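Local coordinates for urea carboxylase (Thermus thermophilus, PDB 3OEP), which is of unknown function, a homologue of KipI and KipA with cyclophilin-like domains that may bind ATP, at residues A[433-447]-A[458-472]. Residues are numbered along the deposited sequence; the frame is centred on the assembly and turned at random. Where two conformers were deposited one is given.
Sequences GEGLSEPTPLGGVQV and ADKGSLGGYAKPALV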
# COMPACT_ATOMS: atom_id res chain seq x y z
N GLY A 433 10.79 -14.70 -11.24
CA GLY A 433 9.68 -15.38 -11.90
C GLY A 433 8.40 -14.58 -11.86
O GLY A 433 8.35 -13.50 -11.26
N GLU A 434 7.38 -15.11 -12.52
CA GLU A 434 6.07 -14.47 -12.56
C GLU A 434 4.99 -15.54 -12.67
O GLU A 434 5.18 -16.56 -13.34
CB GLU A 434 5.98 -13.51 -13.74
CG GLU A 434 4.71 -12.68 -13.76
CD GLU A 434 4.69 -11.64 -14.85
OE1 GLU A 434 5.46 -11.77 -15.83
OE2 GLU A 434 3.89 -10.69 -14.74
N GLY A 435 3.86 -15.29 -12.01
CA GLY A 435 2.70 -16.19 -12.07
C GLY A 435 1.44 -15.39 -11.81
O GLY A 435 1.47 -14.16 -11.89
N LEU A 436 0.33 -16.07 -11.50
CA LEU A 436 -0.90 -15.37 -11.14
C LEU A 436 -0.66 -14.49 -9.92
O LEU A 436 0.15 -14.84 -9.05
CB LEU A 436 -2.06 -16.34 -10.84
CG LEU A 436 -2.91 -16.88 -11.99
CD1 LEU A 436 -3.93 -17.86 -11.42
CD2 LEU A 436 -3.60 -15.78 -12.77
N SER A 437 -1.36 -13.37 -9.86
CA SER A 437 -1.19 -12.44 -8.74
C SER A 437 -1.63 -13.10 -7.44
O SER A 437 -2.65 -13.81 -7.40
CB SER A 437 -1.99 -11.16 -8.96
OG SER A 437 -1.41 -10.39 -10.00
N GLU A 438 -0.84 -12.90 -6.41
CA GLU A 438 -1.22 -13.32 -5.07
C GLU A 438 -0.93 -12.19 -4.10
O GLU A 438 -0.21 -11.24 -4.43
CB GLU A 438 -0.51 -14.62 -4.68
CG GLU A 438 0.96 -14.48 -4.37
CD GLU A 438 1.58 -15.79 -3.90
OE1 GLU A 438 2.64 -15.73 -3.24
OE2 GLU A 438 1.02 -16.85 -4.20
N PRO A 439 -1.52 -12.26 -2.89
CA PRO A 439 -1.33 -11.21 -1.92
C PRO A 439 0.13 -10.99 -1.57
O PRO A 439 0.88 -11.96 -1.39
CB PRO A 439 -2.12 -11.70 -0.71
CG PRO A 439 -3.13 -12.64 -1.28
CD PRO A 439 -2.44 -13.31 -2.40
N THR A 440 0.53 -9.73 -1.48
CA THR A 440 1.91 -9.37 -1.21
C THR A 440 2.21 -9.42 0.29
O THR A 440 1.41 -8.96 1.10
CB THR A 440 2.22 -7.96 -1.73
OG1 THR A 440 1.28 -7.04 -1.18
CG2 THR A 440 2.13 -7.94 -3.26
N PRO A 441 3.36 -10.00 0.66
CA PRO A 441 3.79 -10.02 2.06
C PRO A 441 4.65 -8.81 2.39
O PRO A 441 5.47 -8.42 1.57
CB PRO A 441 4.63 -11.30 2.12
CG PRO A 441 5.23 -11.43 0.77
CD PRO A 441 4.28 -10.75 -0.21
N LEU A 442 4.46 -8.21 3.57
CA LEU A 442 5.30 -7.08 3.99
C LEU A 442 6.74 -7.56 4.13
O LEU A 442 6.99 -8.58 4.78
CB LEU A 442 4.80 -6.49 5.32
CG LEU A 442 5.44 -5.19 5.80
CD1 LEU A 442 5.19 -4.04 4.82
CD2 LEU A 442 4.91 -4.82 7.19
N GLY A 443 7.67 -6.86 3.51
CA GLY A 443 9.07 -7.26 3.51
C GLY A 443 9.41 -8.25 2.41
O GLY A 443 10.55 -8.70 2.31
N GLY A 444 8.44 -8.57 1.57
CA GLY A 444 8.69 -9.45 0.43
C GLY A 444 9.79 -8.92 -0.47
O GLY A 444 9.80 -7.74 -0.81
N VAL A 445 10.72 -9.79 -0.85
CA VAL A 445 11.76 -9.44 -1.80
C VAL A 445 11.27 -9.90 -3.17
O VAL A 445 11.34 -11.08 -3.50
CB VAL A 445 13.12 -10.06 -1.46
CG1 VAL A 445 14.19 -9.62 -2.46
CG2 VAL A 445 13.53 -9.69 -0.03
N GLN A 446 10.73 -8.96 -3.93
CA GLN A 446 10.11 -9.24 -5.21
C GLN A 446 11.16 -9.28 -6.30
O GLN A 446 11.92 -8.33 -6.46
CB GLN A 446 9.08 -8.16 -5.52
CG GLN A 446 8.22 -8.44 -6.72
CD GLN A 446 7.11 -7.41 -6.86
OE1 GLN A 446 5.99 -7.62 -6.40
NE2 GLN A 446 7.43 -6.30 -7.50
N VAL A 447 11.21 -10.37 -7.06
CA VAL A 447 12.22 -10.55 -8.11
C VAL A 447 11.55 -10.97 -9.42
O VAL A 447 11.12 -12.12 -9.58
CB VAL A 447 13.28 -11.60 -7.70
CG1 VAL A 447 14.43 -11.62 -8.71
CG2 VAL A 447 13.82 -11.30 -6.30
N ALA A 458 5.32 -0.67 3.38
CA ALA A 458 3.95 -0.41 3.81
C ALA A 458 2.96 0.06 2.74
O ALA A 458 1.77 -0.23 2.86
CB ALA A 458 3.94 0.59 4.98
N ASP A 459 3.42 0.77 1.72
CA ASP A 459 2.51 1.27 0.67
C ASP A 459 2.51 0.37 -0.57
O ASP A 459 2.01 0.77 -1.62
CB ASP A 459 2.85 2.72 0.28
CG ASP A 459 2.26 3.75 1.25
OD1 ASP A 459 2.36 4.97 0.96
OD2 ASP A 459 1.71 3.37 2.30
N LYS A 460 3.08 -0.83 -0.44
CA LYS A 460 3.03 -1.82 -1.51
C LYS A 460 1.59 -2.07 -1.95
O LYS A 460 0.66 -1.98 -1.15
CB LYS A 460 3.64 -3.14 -1.04
CG LYS A 460 2.79 -3.85 0.02
CD LYS A 460 3.53 -5.02 0.64
CE LYS A 460 2.73 -5.63 1.78
NZ LYS A 460 1.29 -5.89 1.44
N GLY A 461 1.42 -2.40 -3.23
CA GLY A 461 0.14 -2.88 -3.74
C GLY A 461 -0.21 -4.19 -3.04
O GLY A 461 0.68 -4.93 -2.63
N SER A 462 -1.50 -4.47 -2.92
CA SER A 462 -1.98 -5.63 -2.17
C SER A 462 -1.73 -6.96 -2.89
O SER A 462 -1.66 -8.00 -2.24
CB SER A 462 -3.48 -5.50 -1.87
OG SER A 462 -4.24 -5.62 -3.06
N LEU A 463 -1.60 -6.89 -4.21
CA LEU A 463 -1.41 -8.06 -5.08
C LEU A 463 -0.23 -7.89 -6.02
O LEU A 463 0.04 -6.79 -6.50
CB LEU A 463 -2.66 -8.29 -5.94
CG LEU A 463 -3.96 -8.64 -5.23
CD1 LEU A 463 -5.11 -8.65 -6.21
CD2 LEU A 463 -3.83 -9.98 -4.51
N GLY A 464 0.43 -9.00 -6.33
CA GLY A 464 1.53 -8.99 -7.30
C GLY A 464 1.81 -10.38 -7.85
O GLY A 464 1.70 -11.37 -7.12
N GLY A 465 2.16 -10.44 -9.13
CA GLY A 465 2.46 -11.70 -9.80
C GLY A 465 3.94 -12.08 -9.83
O GLY A 465 4.30 -13.22 -10.16
N TYR A 466 4.82 -11.15 -9.49
CA TYR A 466 6.25 -11.45 -9.48
C TYR A 466 6.61 -12.27 -8.26
O TYR A 466 5.97 -12.16 -7.20
CB TYR A 466 7.10 -10.18 -9.55
CG TYR A 466 6.95 -9.42 -10.85
CD1 TYR A 466 7.01 -10.08 -12.08
CD2 TYR A 466 6.76 -8.04 -10.86
CE1 TYR A 466 6.88 -9.38 -13.28
CE2 TYR A 466 6.63 -7.34 -12.05
CZ TYR A 466 6.69 -8.02 -13.25
OH TYR A 466 6.56 -7.32 -14.43
N ALA A 467 7.61 -13.13 -8.44
CA ALA A 467 8.05 -14.05 -7.40
C ALA A 467 8.65 -13.33 -6.20
O ALA A 467 9.34 -12.31 -6.35
CB ALA A 467 9.08 -15.02 -7.97
N LYS A 468 8.35 -13.87 -5.02
CA LYS A 468 8.98 -13.43 -3.79
C LYS A 468 9.75 -14.62 -3.20
O LYS A 468 9.20 -15.40 -2.44
CB LYS A 468 7.93 -12.91 -2.80
CG LYS A 468 7.35 -11.53 -3.16
CD LYS A 468 6.17 -11.63 -4.14
CE LYS A 468 5.69 -10.25 -4.60
NZ LYS A 468 4.76 -10.26 -5.79
N PRO A 469 11.04 -14.77 -3.60
CA PRO A 469 11.79 -15.93 -3.08
C PRO A 469 12.21 -15.79 -1.61
O PRO A 469 12.52 -16.78 -0.96
CB PRO A 469 13.02 -15.99 -3.99
CG PRO A 469 13.17 -14.61 -4.53
CD PRO A 469 11.76 -14.09 -4.68
N ALA A 470 12.21 -14.55 -1.11
CA ALA A 470 12.62 -14.28 0.25
C ALA A 470 11.78 -13.15 0.84
O ALA A 470 11.07 -12.44 0.12
CB ALA A 470 14.09 -13.92 0.29
N LEU A 471 11.87 -13.03 2.16
CA LEU A 471 11.25 -11.96 2.93
C LEU A 471 12.30 -11.36 3.85
O LEU A 471 13.07 -12.10 4.47
CB LEU A 471 10.13 -12.51 3.82
CG LEU A 471 9.09 -13.45 3.23
CD1 LEU A 471 8.18 -13.99 4.34
CD2 LEU A 471 8.28 -12.73 2.17
N VAL A 472 12.33 -10.04 3.96
CA VAL A 472 13.14 -9.41 5.00
C VAL A 472 12.45 -9.63 6.35
O VAL A 472 11.24 -9.42 6.49
CB VAL A 472 13.33 -7.91 4.75
CG1 VAL A 472 14.05 -7.25 5.94
CG2 VAL A 472 14.12 -7.69 3.46
O HOH W 1 2.70 -11.20 -4.07
O HOH W 2 -1.50 -8.26 0.82
O HOH W 3 8.60 -9.11 7.07
O HOH W 4 4.50 -8.34 -8.54
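Lys460 reaches across to Thr440; the two side chains slide past each other in opposite directions, and the lysine is long enough for NZ to reach both hydroxyl and carbonyl. Beyond CB, its CG and CD pass along Thr440 OG1, and Lys460 CE lies 3.6 Å from Leu442 N. A bend at chi4 (47°) then brings Lys460 NZ to Thr440 OG1 (2.9 Å). The same NZ meets Thr440 O from above the carbonyl plane. Threonine suits the site because Thr440 OG1 also donates to Gly461 O (2.6 Å), in the carbonyl plane, while CG2 packs on the backbone of Leu463. Replacing Lys460 by an alanine is likely to strip Thr440 OG1 and Thr440 O of their shared ammonium donor and open a gap beside Leu442. In this cyclophilin-like domain 437-439 pairs antiparallel with 463-465 in a small two-stranded sheet; after the type II turn from Pro441 to Gly444 and a corner at Tyr466, 444-447 pairs with 467-472 in the larger one. A beta bulge between Glu434 and Glu438 shifts the register. Gly443 has no side chain to strike Val472 O, and its positive phi (86°) would press a CB against Leu442 O. Gln446 NE2 lies near the plane of the Tyr466 ring, at its edge.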